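Local coordinates for phosphoacetylglucosamine mutase (Aspergillus lentulus, PDB 5O9X), which catalyses the interconversion of N-acetylglucosamine 6-phosphate and N-acetylglucosamine 1-phosphate, a step toward UDP-N-acetylglucosamine, the building block of chitin, at residues L49-S54 and T150-E155; Y292-E297 and W444-W449; K398-Q403 and R409-L414; G190-L195 and L225-K230. The protein carries 1 engineered substitution. All coordinates share one frame; numbering follows the deposited sequence.

The four contacts are spread over the enzyme and none touches another. Contact 1 lies in domain I, contact 4 in domain II and contact 3 in domain III. Contact 2 joins a strand of the domain II sheet to a short helix much later in the chain. Contacts 1 and 2 sit on opposite sides of the chain's centre, their own centres 49 Å apart. Contacts 2 and 4 approach most closely, with nearest atoms about 9 Å apart. Along the chain, contact 3 is nested inside the loop that contact 2 closes. The 18 residues of the glucose 1,6-bisphosphate pocket are spread from position 29 to 514, a span of the chain that holds all four contacts.

Contact 1. Residues L49-S54 and T150-E155; sequences LATLRS and TATEAE
Thr51 and Thr152 reach toward each other tip to tip. Their hydroxyls share a hydrogen bond, with Thr51 OG1 2.6 Å from Thr152 OG1. Either one could be the donor. The hydroxyl of Thr51 lies beside its own backbone N and points away from the carbonyl carbon (chi1 -64°). That of Thr152 sits between its backbone N and carbonyl carbon (chi1 59°). These two settings turn the oxygens to each other. The methyl group of Thr51 is also part of the meeting, with CG2 3.7 Å from Thr152 CB. Ala154 gives an apolar border on another side, its CB 3.9 Å from Thr51 OG1.

Thr51 lies within helix 40-56. Thr152 lies at the C-terminal end of helix 138-151; Glu153 then takes a positive phi of 67° in a Schellman motif. The chain leaves the helix here and runs into strand 155-161, an outer strand of the domain I sheet.

Each hydroxyl has further partners in its own helix. Thr51 OG1 bonds to Gly47 O, while Thr152 OG1 makes weak bonds to Ala148 O and Leu149 O. Tyr111 packs on both threonines. The contact thus links helix 40-56 to the turn between helix 138-151 and strand 155-161 through a buried polar pair. Carbonyls can only accept and each hydroxyl has one proton to give, so the bond between the threonines probably competes with those to the carbonyls.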
# COMPACT_ATOMS: atom_id res chain seq x y z
N LEU A 49 -11.64 -15.18 12.45
CA LEU A 49 -12.23 -13.91 12.02
C LEU A 49 -12.66 -13.88 10.55
O LEU A 49 -13.76 -13.42 10.25
CB LEU A 49 -11.28 -12.76 12.31
CG LEU A 49 -12.07 -11.45 12.13
CD1 LEU A 49 -13.05 -11.19 13.27
CD2 LEU A 49 -11.13 -10.31 12.00
N ALA A 50 -11.80 -14.38 9.65
CA ALA A 50 -12.11 -14.44 8.23
C ALA A 50 -13.39 -15.25 8.01
O ALA A 50 -14.18 -14.90 7.15
CB ALA A 50 -10.94 -15.07 7.39
N THR A 51 -13.55 -16.34 8.74
CA THR A 51 -14.77 -17.20 8.62
C THR A 51 -16.03 -16.35 9.02
O THR A 51 -17.01 -16.27 8.27
CB THR A 51 -14.72 -18.45 9.53
OG1 THR A 51 -13.65 -19.31 9.14
CG2 THR A 51 -16.04 -19.28 9.42
N LEU A 52 -15.95 -15.67 10.16
CA LEU A 52 -17.04 -14.82 10.62
C LEU A 52 -17.34 -13.70 9.66
O LEU A 52 -18.54 -13.35 9.46
CB LEU A 52 -16.75 -14.24 12.02
CG LEU A 52 -16.70 -15.30 13.16
CD1 LEU A 52 -16.52 -14.59 14.49
CD2 LEU A 52 -17.95 -16.20 13.23
N ARG A 53 -16.30 -13.13 9.04
CA ARG A 53 -16.51 -12.00 8.15
C ARG A 53 -17.24 -12.46 6.94
O ARG A 53 -18.19 -11.80 6.48
CB ARG A 53 -15.17 -11.28 7.72
CG ARG A 53 -15.36 -10.07 6.81
CD ARG A 53 -16.12 -8.98 7.53
NE ARG A 53 -16.16 -7.74 6.78
CZ ARG A 53 -17.07 -6.80 6.94
NH1 ARG A 53 -18.11 -6.99 7.78
NH2 ARG A 53 -16.93 -5.69 6.24
N SER A 54 -16.80 -13.59 6.40
CA SER A 54 -17.39 -14.09 5.17
C SER A 54 -18.87 -14.42 5.42
O SER A 54 -19.73 -14.03 4.62
CB SER A 54 -16.67 -15.37 4.74
OG SER A 54 -17.25 -15.83 3.55
N THR A 150 -10.28 -25.11 8.36
CA THR A 150 -10.79 -26.46 8.30
C THR A 150 -11.68 -26.67 9.54
O THR A 150 -12.77 -27.24 9.44
CB THR A 150 -9.68 -27.50 8.27
OG1 THR A 150 -8.85 -27.29 9.41
CG2 THR A 150 -8.85 -27.36 7.09
N ALA A 151 -11.23 -26.15 10.68
CA ALA A 151 -11.98 -26.27 11.93
C ALA A 151 -13.35 -25.59 11.82
O ALA A 151 -14.36 -26.16 12.22
CB ALA A 151 -11.18 -25.77 13.12
N THR A 152 -13.39 -24.42 11.21
CA THR A 152 -14.61 -23.67 11.16
C THR A 152 -15.38 -24.09 9.94
O THR A 152 -16.45 -23.58 9.72
CB THR A 152 -14.36 -22.13 11.09
OG1 THR A 152 -13.58 -21.82 9.93
CG2 THR A 152 -13.63 -21.64 12.29
N GLU A 153 -14.84 -25.02 9.15
CA GLU A 153 -15.53 -25.58 7.95
C GLU A 153 -15.71 -24.54 6.82
O GLU A 153 -16.66 -24.60 6.02
CB GLU A 153 -16.89 -26.26 8.32
CG GLU A 153 -16.75 -27.41 9.30
CD GLU A 153 -18.10 -27.93 9.84
OE1 GLU A 153 -19.17 -27.51 9.36
OE2 GLU A 153 -18.09 -28.73 10.80
N ALA A 154 -14.80 -23.57 6.75
CA ALA A 154 -14.86 -22.65 5.64
C ALA A 154 -14.43 -23.46 4.38
O ALA A 154 -13.63 -24.41 4.49
CB ALA A 154 -13.89 -21.46 5.89
N GLU A 155 -14.97 -23.09 3.21
CA GLU A 155 -14.38 -23.41 1.91
C GLU A 155 -13.17 -22.48 1.74
O GLU A 155 -13.29 -21.26 2.01
CB GLU A 155 -15.37 -23.04 0.82
CG GLU A 155 -15.01 -23.40 -0.60
CD GLU A 155 -16.14 -23.04 -1.57
OE1 GLU A 155 -17.30 -22.76 -1.14
OE2 GLU A 155 -15.88 -23.05 -2.79

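Contact 2. Residues Y292-E297 and W444-W449; sequences YYFLDE and WTPKEW
Tyr292 meets the six-membered ring of Trp449 along its inner half. Its CB starts the contact, 3.9 Å from Trp449 CZ3. At CG the approach tightens to 3.7 Å from CZ3. The ring then divides: CD1 lies 4.1 Å from Trp449 CH2, and CD2 lies 3.9 Å from Trp449 CZ3. At the tip, OH bonds to Glu436 OE2 on helix 428-442. The two rings form an offset edge-to-face pair, with the tryptophan edge directed at the tyrosine face and planes 60° apart. Trp449 CG is anti to its backbone N (chi1 -175°), which extends the indole toward the strand. Its NE1 is held by Arg308 O.

Two residues on, Phe294 presents a face to Pro446. Pro446 CB stands 3.6 Å from the centroid of the Phe294 ring, nearly on the ring normal, as a CH-pi contact. Pro446 opens helix 446-451 after the N-cap residue Thr445. Glu448 OE1 accepts bonds from both Thr445 N and Thr445 OG1, which steadies this first turn.

Residues 292-295 belong to the five-stranded mixed sheet, paired with antiparallel strand 301-304. Tyr292 and Phe294 lie on one face, and the start of helix 446-451 packs on them: helix-on-sheet packing of parts far apart in sequence.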
# COMPACT_ATOMS: atom_id res chain seq x y z
N TYR A 292 10.38 5.95 -7.84
CA TYR A 292 11.24 6.11 -9.00
C TYR A 292 12.43 6.93 -8.58
O TYR A 292 12.34 7.67 -7.59
CB TYR A 292 10.43 6.96 -10.08
CG TYR A 292 9.77 6.06 -11.15
CD1 TYR A 292 8.56 5.35 -10.84
CD2 TYR A 292 10.37 5.90 -12.41
CE1 TYR A 292 7.94 4.50 -11.78
CE2 TYR A 292 9.74 5.09 -13.42
CZ TYR A 292 8.54 4.38 -13.08
OH TYR A 292 7.86 3.62 -14.03
N TYR A 293 13.52 6.88 -9.37
CA TYR A 293 14.71 7.66 -9.06
C TYR A 293 15.65 7.51 -10.24
O TYR A 293 15.46 6.65 -11.12
CB TYR A 293 15.43 7.17 -7.76
CG TYR A 293 15.64 5.67 -7.71
CD1 TYR A 293 16.90 5.05 -8.13
CD2 TYR A 293 14.59 4.84 -7.23
CE1 TYR A 293 17.04 3.66 -8.06
CE2 TYR A 293 14.75 3.46 -7.14
CZ TYR A 293 15.97 2.87 -7.58
OH TYR A 293 16.09 1.49 -7.46
N PHE A 294 16.62 8.42 -10.32
CA PHE A 294 17.64 8.35 -11.35
C PHE A 294 18.85 9.11 -10.90
O PHE A 294 18.74 9.94 -9.96
CB PHE A 294 17.11 8.96 -12.71
CG PHE A 294 16.87 10.44 -12.69
CD1 PHE A 294 17.62 11.31 -13.53
CD2 PHE A 294 15.82 11.00 -11.92
CE1 PHE A 294 17.33 12.67 -13.56
CE2 PHE A 294 15.56 12.35 -11.94
CZ PHE A 294 16.31 13.21 -12.74
N LEU A 295 19.97 8.87 -11.60
CA LEU A 295 21.18 9.69 -11.43
C LEU A 295 21.12 10.79 -12.50
O LEU A 295 20.97 10.46 -13.68
CB LEU A 295 22.40 8.85 -11.65
CG LEU A 295 22.57 7.79 -10.56
CD1 LEU A 295 23.53 6.69 -11.02
CD2 LEU A 295 22.99 8.37 -9.21
N ASP A 296 21.15 12.05 -12.08
CA ASP A 296 21.04 13.16 -13.06
C ASP A 296 22.37 13.33 -13.85
O ASP A 296 23.33 12.62 -13.61
CB ASP A 296 20.49 14.48 -12.41
CG ASP A 296 21.49 15.19 -11.47
OD1 ASP A 296 22.70 14.89 -11.48
OD2 ASP A 296 21.04 16.09 -10.70
N GLU A 297 22.38 14.27 -14.80
CA GLU A 297 23.58 14.57 -15.62
C GLU A 297 24.84 14.82 -14.77
O GLU A 297 25.90 14.38 -15.17
CB GLU A 297 23.30 15.70 -16.64
CG GLU A 297 22.73 17.01 -16.05
CD GLU A 297 22.61 18.13 -17.09
OE1 GLU A 297 23.33 18.05 -18.12
OE2 GLU A 297 21.80 19.08 -16.89
N TRP A 444 7.92 13.36 -21.58
CA TRP A 444 8.88 13.74 -20.54
C TRP A 444 9.88 12.66 -20.24
O TRP A 444 9.56 11.43 -20.40
CB TRP A 444 8.10 13.95 -19.21
CG TRP A 444 7.54 15.29 -19.02
CD1 TRP A 444 7.50 16.36 -19.95
CD2 TRP A 444 6.85 15.73 -17.87
NE1 TRP A 444 6.91 17.43 -19.36
CE2 TRP A 444 6.45 17.07 -18.12
CE3 TRP A 444 6.56 15.13 -16.61
CZ2 TRP A 444 5.77 17.84 -17.16
CZ3 TRP A 444 5.85 15.91 -15.66
CH2 TRP A 444 5.48 17.22 -15.93
N THR A 445 11.09 13.09 -19.86
CA THR A 445 12.09 12.20 -19.20
C THR A 445 12.05 12.43 -17.70
O THR A 445 11.38 13.37 -17.27
CB THR A 445 13.55 12.48 -19.66
OG1 THR A 445 13.98 13.75 -19.15
CG2 THR A 445 13.68 12.46 -21.24
N PRO A 446 12.82 11.64 -16.89
CA PRO A 446 12.81 11.97 -15.42
C PRO A 446 13.27 13.42 -15.09
O PRO A 446 12.77 14.05 -14.16
CB PRO A 446 13.80 10.94 -14.81
CG PRO A 446 13.72 9.72 -15.77
CD PRO A 446 13.42 10.30 -17.16
N LYS A 447 14.18 13.94 -15.88
CA LYS A 447 14.54 15.38 -15.78
C LYS A 447 13.30 16.30 -15.70
O LYS A 447 13.24 17.16 -14.78
CB LYS A 447 15.43 15.83 -16.99
CG LYS A 447 15.77 17.34 -16.92
CD LYS A 447 16.61 17.80 -18.13
CE LYS A 447 17.11 19.23 -17.85
NZ LYS A 447 17.43 19.94 -19.11
N GLU A 448 12.37 16.24 -16.69
CA GLU A 448 11.17 17.11 -16.66
C GLU A 448 10.23 16.84 -15.53
O GLU A 448 9.60 17.74 -14.92
CB GLU A 448 10.37 17.04 -18.00
CG GLU A 448 11.10 17.75 -19.15
CD GLU A 448 12.21 16.93 -19.76
OE1 GLU A 448 12.15 15.69 -19.74
OE2 GLU A 448 13.17 17.50 -20.27
N TRP A 449 10.10 15.56 -15.17
CA TRP A 449 9.26 15.22 -14.05
C TRP A 449 9.87 15.79 -12.74
O TRP A 449 9.15 16.37 -11.94
CB TRP A 449 9.18 13.65 -13.98
CG TRP A 449 8.23 13.09 -12.91
CD1 TRP A 449 7.32 13.78 -12.11
CD2 TRP A 449 8.12 11.71 -12.55
NE1 TRP A 449 6.65 12.88 -11.30
CE2 TRP A 449 7.13 11.61 -11.54
CE3 TRP A 449 8.80 10.56 -12.96
CZ2 TRP A 449 6.81 10.38 -10.92
CZ3 TRP A 449 8.44 9.34 -12.38
CH2 TRP A 449 7.47 9.25 -11.37

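Contact 3. Residues K398-Q403 and R409-L414; sequences KNTEPQ and RSLECL
Leu411 carries the contact between 409-414 and 398-403, reaching to both Thr400 and Pro402. Along the second segment, Ser410 precedes it, with OG bonded to Ser323 OG of helix 306-324. Leu411 comes next and turns to the first segment. With chi1 at -172° its branched end projects outward from the helix. There CD2 does most of the touching: it is 3.3 Å from Thr400 O and 3.8 Å from Pro402 CG. Both methyls also flank Thr400 CB, at 4.0 Å from CD2 and 4.1 Å from CD1. Leu411 CB also comes within 4.2 Å of Pro402 CG, so the proline ring touches the leucine at its root as well as its end. Ile326 packs on both Leu411 and Thr400. Further along, Cys413 and Leu414 turn to Leu320 on helix 306-324.

The first segment is the end of helix 391-399 and the chain after it. Thr400 is the first residue to leave helical geometry, and its OG1 bonds back to Thr396 O. The arrangement is that of two consecutive helices, 391-399 and 405-420, joined by a short connection that folds back on the second, within domain III.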
# COMPACT_ATOMS: atom_id res chain seq x y z
N LYS A 398 -17.41 6.94 -19.31
CA LYS A 398 -17.94 5.91 -20.19
C LYS A 398 -18.90 6.49 -21.26
O LYS A 398 -18.83 6.09 -22.42
CB LYS A 398 -18.69 4.80 -19.39
CG LYS A 398 -19.09 3.57 -20.22
CD LYS A 398 -20.14 2.71 -19.51
CE LYS A 398 -20.31 1.40 -20.26
NZ LYS A 398 -21.03 0.38 -19.45
N ASN A 399 -19.76 7.43 -20.87
CA ASN A 399 -20.92 7.84 -21.68
C ASN A 399 -20.81 9.14 -22.41
O ASN A 399 -21.67 9.42 -23.22
CB ASN A 399 -22.19 7.90 -20.81
CG ASN A 399 -22.52 6.55 -20.19
OD1 ASN A 399 -22.22 5.49 -20.74
ND2 ASN A 399 -23.15 6.59 -19.01
N THR A 400 -19.81 9.99 -22.10
CA THR A 400 -19.67 11.29 -22.76
C THR A 400 -19.48 11.04 -24.27
O THR A 400 -18.78 10.10 -24.65
CB THR A 400 -18.43 12.02 -22.22
OG1 THR A 400 -18.75 12.51 -20.90
CG2 THR A 400 -18.08 13.24 -23.07
N GLU A 401 -20.12 11.83 -25.12
CA GLU A 401 -19.85 11.70 -26.58
C GLU A 401 -19.20 12.99 -27.07
O GLU A 401 -19.85 14.00 -27.18
CB GLU A 401 -21.14 11.43 -27.34
CG GLU A 401 -21.78 10.06 -27.11
CD GLU A 401 -23.27 10.12 -27.47
OE1 GLU A 401 -23.60 10.63 -28.58
OE2 GLU A 401 -24.11 9.73 -26.63
N PRO A 402 -17.89 13.00 -27.34
CA PRO A 402 -17.34 14.37 -27.48
C PRO A 402 -17.44 14.86 -28.96
O PRO A 402 -17.65 14.05 -29.81
CB PRO A 402 -15.88 14.20 -26.99
CG PRO A 402 -15.74 12.76 -26.56
CD PRO A 402 -16.82 12.00 -27.32
N GLN A 403 -17.39 16.17 -29.17
CA GLN A 403 -17.62 16.82 -30.45
C GLN A 403 -16.54 16.36 -31.45
O GLN A 403 -16.89 16.15 -32.56
CB GLN A 403 -17.60 18.40 -30.36
CG GLN A 403 -17.78 19.17 -31.73
CD GLN A 403 -16.97 20.50 -31.90
OE1 GLN A 403 -17.55 21.59 -31.89
NE2 GLN A 403 -15.63 20.40 -32.10
N ARG A 409 -10.05 10.98 -28.51
CA ARG A 409 -8.78 10.28 -28.17
C ARG A 409 -8.48 10.43 -26.65
O ARG A 409 -8.09 9.45 -25.97
CB ARG A 409 -7.59 10.84 -29.01
CG ARG A 409 -7.62 10.35 -30.47
CD ARG A 409 -6.35 10.70 -31.27
NE ARG A 409 -6.20 12.17 -31.47
CZ ARG A 409 -6.71 12.86 -32.49
NH1 ARG A 409 -7.43 12.24 -33.40
NH2 ARG A 409 -6.51 14.14 -32.60
N SER A 410 -8.64 11.65 -26.13
CA SER A 410 -8.44 11.88 -24.70
C SER A 410 -9.44 11.13 -23.86
O SER A 410 -9.07 10.55 -22.80
CB SER A 410 -8.49 13.37 -24.44
OG SER A 410 -7.24 13.94 -24.89
N LEU A 411 -10.71 11.11 -24.31
CA LEU A 411 -11.70 10.35 -23.57
C LEU A 411 -11.34 8.85 -23.52
O LEU A 411 -11.39 8.19 -22.43
CB LEU A 411 -13.14 10.57 -24.12
CG LEU A 411 -14.25 9.93 -23.25
CD1 LEU A 411 -14.48 10.79 -22.00
CD2 LEU A 411 -15.55 9.90 -24.03
N GLU A 412 -10.92 8.30 -24.66
CA GLU A 412 -10.54 6.90 -24.72
C GLU A 412 -9.31 6.62 -23.84
O GLU A 412 -9.22 5.56 -23.26
CB GLU A 412 -10.24 6.45 -26.17
CG GLU A 412 -11.54 5.97 -26.88
CD GLU A 412 -11.43 5.82 -28.41
OE1 GLU A 412 -10.51 5.11 -28.89
OE2 GLU A 412 -12.28 6.43 -29.14
N CYS A 413 -8.36 7.56 -23.79
CA CYS A 413 -7.19 7.39 -22.91
C CYS A 413 -7.70 7.34 -21.46
O CYS A 413 -7.33 6.46 -20.71
CB CYS A 413 -6.19 8.53 -23.17
SG CYS A 413 -4.64 8.19 -22.31
N LEU A 414 -8.60 8.23 -21.07
CA LEU A 414 -9.13 8.17 -19.70
C LEU A 414 -9.81 6.88 -19.38
O LEU A 414 -9.64 6.33 -18.28
CB LEU A 414 -10.12 9.32 -19.41
CG LEU A 414 -9.58 10.65 -19.00
CD1 LEU A 414 -10.71 11.65 -19.10
CD2 LEU A 414 -9.00 10.57 -17.56

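Contact 4. Residues G190-L195 and L225-K230; sequences GYYEKL and LRELIK
Tyr192 lies against Leu228 and Glu227 of the neighbouring helix. Its CD1 is 3.6 Å from Leu228 CB. The backbone of Leu228 is close too: its N lies over one face of the tyrosine ring, toward the rim. On the same side of the ring plane, further toward the hydroxyl end, Glu227 CG comes obliquely to within 3.4 Å of Tyr192 CE2. This is the aliphatic part of the glutamate, and its carboxylate plane stands 60° from the ring plane. One helical turn further, Leu195 CB is 4.1 Å from Leu228 CD1. Leu228 therefore touches two residues of helix 188-202. A chi1 of 167° swings its chain away from its own N, toward Leu195 and the carbonyl of Tyr192.

The axes of segments 190-195 and 225-230 come within 9.3 Å and cross at -57°. Both belong to domain II. Helix 221-231 is the middle of a beta-alpha-beta crossover, joining strand 212-215 to its parallel neighbour 240-243.

Further out, polar partners fix the ends of these side chains. Glu227 bends at chi2, and its OE1 forms a salt bridge with Lys230 NZ, 2.8 Å away. Tyr192 OH bonds to Glu188 OE2 and to Gln166 NE2. Tyr231 also meets the Tyr192 ring. Ile429 of helix 428-442 packs on both Leu195 and Leu228. A glycerol, probably from the crystallisation liquor, lies about 4 Å from the side chain of Glu227.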
# COMPACT_ATOMS: atom_id res chain seq x y z
N GLY A 190 -5.30 -14.16 -15.24
CA GLY A 190 -6.30 -13.16 -15.50
C GLY A 190 -5.79 -11.76 -15.10
O GLY A 190 -6.00 -10.76 -15.81
N TYR A 191 -5.10 -11.72 -13.99
CA TYR A 191 -4.43 -10.43 -13.53
C TYR A 191 -3.46 -9.88 -14.60
O TYR A 191 -3.58 -8.71 -14.99
CB TYR A 191 -3.70 -10.70 -12.21
CG TYR A 191 -2.81 -9.58 -11.72
CD1 TYR A 191 -3.34 -8.58 -10.93
CD2 TYR A 191 -1.42 -9.52 -12.08
CE1 TYR A 191 -2.54 -7.55 -10.45
CE2 TYR A 191 -0.62 -8.43 -11.67
CZ TYR A 191 -1.18 -7.48 -10.86
OH TYR A 191 -0.44 -6.42 -10.41
N TYR A 192 -2.59 -10.74 -15.16
CA TYR A 192 -1.62 -10.26 -16.19
C TYR A 192 -2.33 -9.80 -17.46
O TYR A 192 -1.95 -8.75 -18.06
CB TYR A 192 -0.60 -11.33 -16.59
CG TYR A 192 0.23 -11.82 -15.41
CD1 TYR A 192 0.82 -10.90 -14.51
CD2 TYR A 192 0.39 -13.20 -15.17
CE1 TYR A 192 1.56 -11.37 -13.35
CE2 TYR A 192 1.10 -13.68 -14.05
CZ TYR A 192 1.67 -12.78 -13.17
OH TYR A 192 2.37 -13.25 -12.09
N GLU A 193 -3.37 -10.57 -17.85
CA GLU A 193 -4.15 -10.27 -19.06
C GLU A 193 -4.84 -8.90 -18.94
O GLU A 193 -4.86 -8.08 -19.91
CB GLU A 193 -5.20 -11.39 -19.24
CG GLU A 193 -4.51 -12.63 -19.75
CD GLU A 193 -5.45 -13.83 -19.92
OE1 GLU A 193 -6.57 -13.80 -19.34
OE2 GLU A 193 -5.06 -14.77 -20.66
N LYS A 194 -5.42 -8.64 -17.78
CA LYS A 194 -6.12 -7.35 -17.56
C LYS A 194 -5.16 -6.18 -17.59
O LYS A 194 -5.44 -5.16 -18.27
CB LYS A 194 -6.86 -7.36 -16.23
CG LYS A 194 -7.83 -6.17 -16.05
CD LYS A 194 -8.29 -6.18 -14.58
CE LYS A 194 -9.20 -4.99 -14.23
NZ LYS A 194 -10.46 -5.10 -14.97
N LEU A 195 -4.06 -6.29 -16.83
CA LEU A 195 -3.04 -5.22 -16.86
C LEU A 195 -2.51 -5.02 -18.28
O LEU A 195 -2.47 -3.85 -18.80
CB LEU A 195 -1.90 -5.51 -15.87
CG LEU A 195 -2.06 -4.95 -14.46
CD1 LEU A 195 -3.13 -5.75 -13.76
CD2 LEU A 195 -0.70 -5.19 -13.76
N LEU A 225 6.69 -9.81 -11.93
CA LEU A 225 6.82 -8.76 -12.97
C LEU A 225 7.40 -9.42 -14.25
O LEU A 225 6.99 -9.06 -15.35
CB LEU A 225 7.80 -7.65 -12.51
CG LEU A 225 8.18 -6.58 -13.55
CD1 LEU A 225 6.89 -5.89 -13.98
CD2 LEU A 225 9.06 -5.61 -12.78
N ARG A 226 8.41 -10.31 -14.11
CA ARG A 226 8.96 -11.05 -15.28
C ARG A 226 7.84 -11.78 -16.01
O ARG A 226 7.85 -11.82 -17.23
CB ARG A 226 10.02 -12.07 -14.79
CG ARG A 226 10.58 -13.04 -15.89
CD ARG A 226 11.48 -14.16 -15.25
NE ARG A 226 12.42 -13.34 -14.69
CZ ARG A 226 12.79 -13.16 -13.44
NH1 ARG A 226 12.58 -13.96 -12.39
NH2 ARG A 226 13.56 -12.12 -13.36
N GLU A 227 6.91 -12.40 -15.27
CA GLU A 227 5.77 -13.08 -15.87
C GLU A 227 4.82 -12.11 -16.63
O GLU A 227 4.42 -12.40 -17.76
CB GLU A 227 4.97 -13.87 -14.81
CG GLU A 227 3.96 -14.93 -15.32
CD GLU A 227 4.51 -16.02 -16.25
OE1 GLU A 227 5.75 -16.29 -16.29
OE2 GLU A 227 3.67 -16.61 -17.01
N LEU A 228 4.47 -10.99 -15.98
CA LEU A 228 3.65 -9.96 -16.58
C LEU A 228 4.26 -9.52 -17.92
O LEU A 228 3.52 -9.31 -18.86
CB LEU A 228 3.51 -8.72 -15.62
CG LEU A 228 2.90 -7.49 -16.37
CD1 LEU A 228 1.45 -7.77 -16.77
CD2 LEU A 228 3.01 -6.33 -15.33
N ILE A 229 5.60 -9.41 -18.00
CA ILE A 229 6.24 -8.87 -19.22
C ILE A 229 5.95 -9.76 -20.46
O ILE A 229 5.75 -9.25 -21.57
CB ILE A 229 7.70 -8.76 -18.96
CG1 ILE A 229 7.87 -7.52 -18.09
CG2 ILE A 229 8.57 -8.56 -20.25
CD1 ILE A 229 9.26 -7.39 -17.49
N LYS A 230 5.81 -11.06 -20.25
CA LYS A 230 5.37 -11.96 -21.36
C LYS A 230 4.03 -11.62 -21.92
O LYS A 230 3.80 -11.88 -23.10
CB LYS A 230 5.28 -13.37 -20.86
CG LYS A 230 6.61 -13.90 -20.33
CD LYS A 230 6.30 -15.32 -19.89
CE LYS A 230 7.48 -15.93 -19.15
NZ LYS A 230 6.97 -17.25 -18.62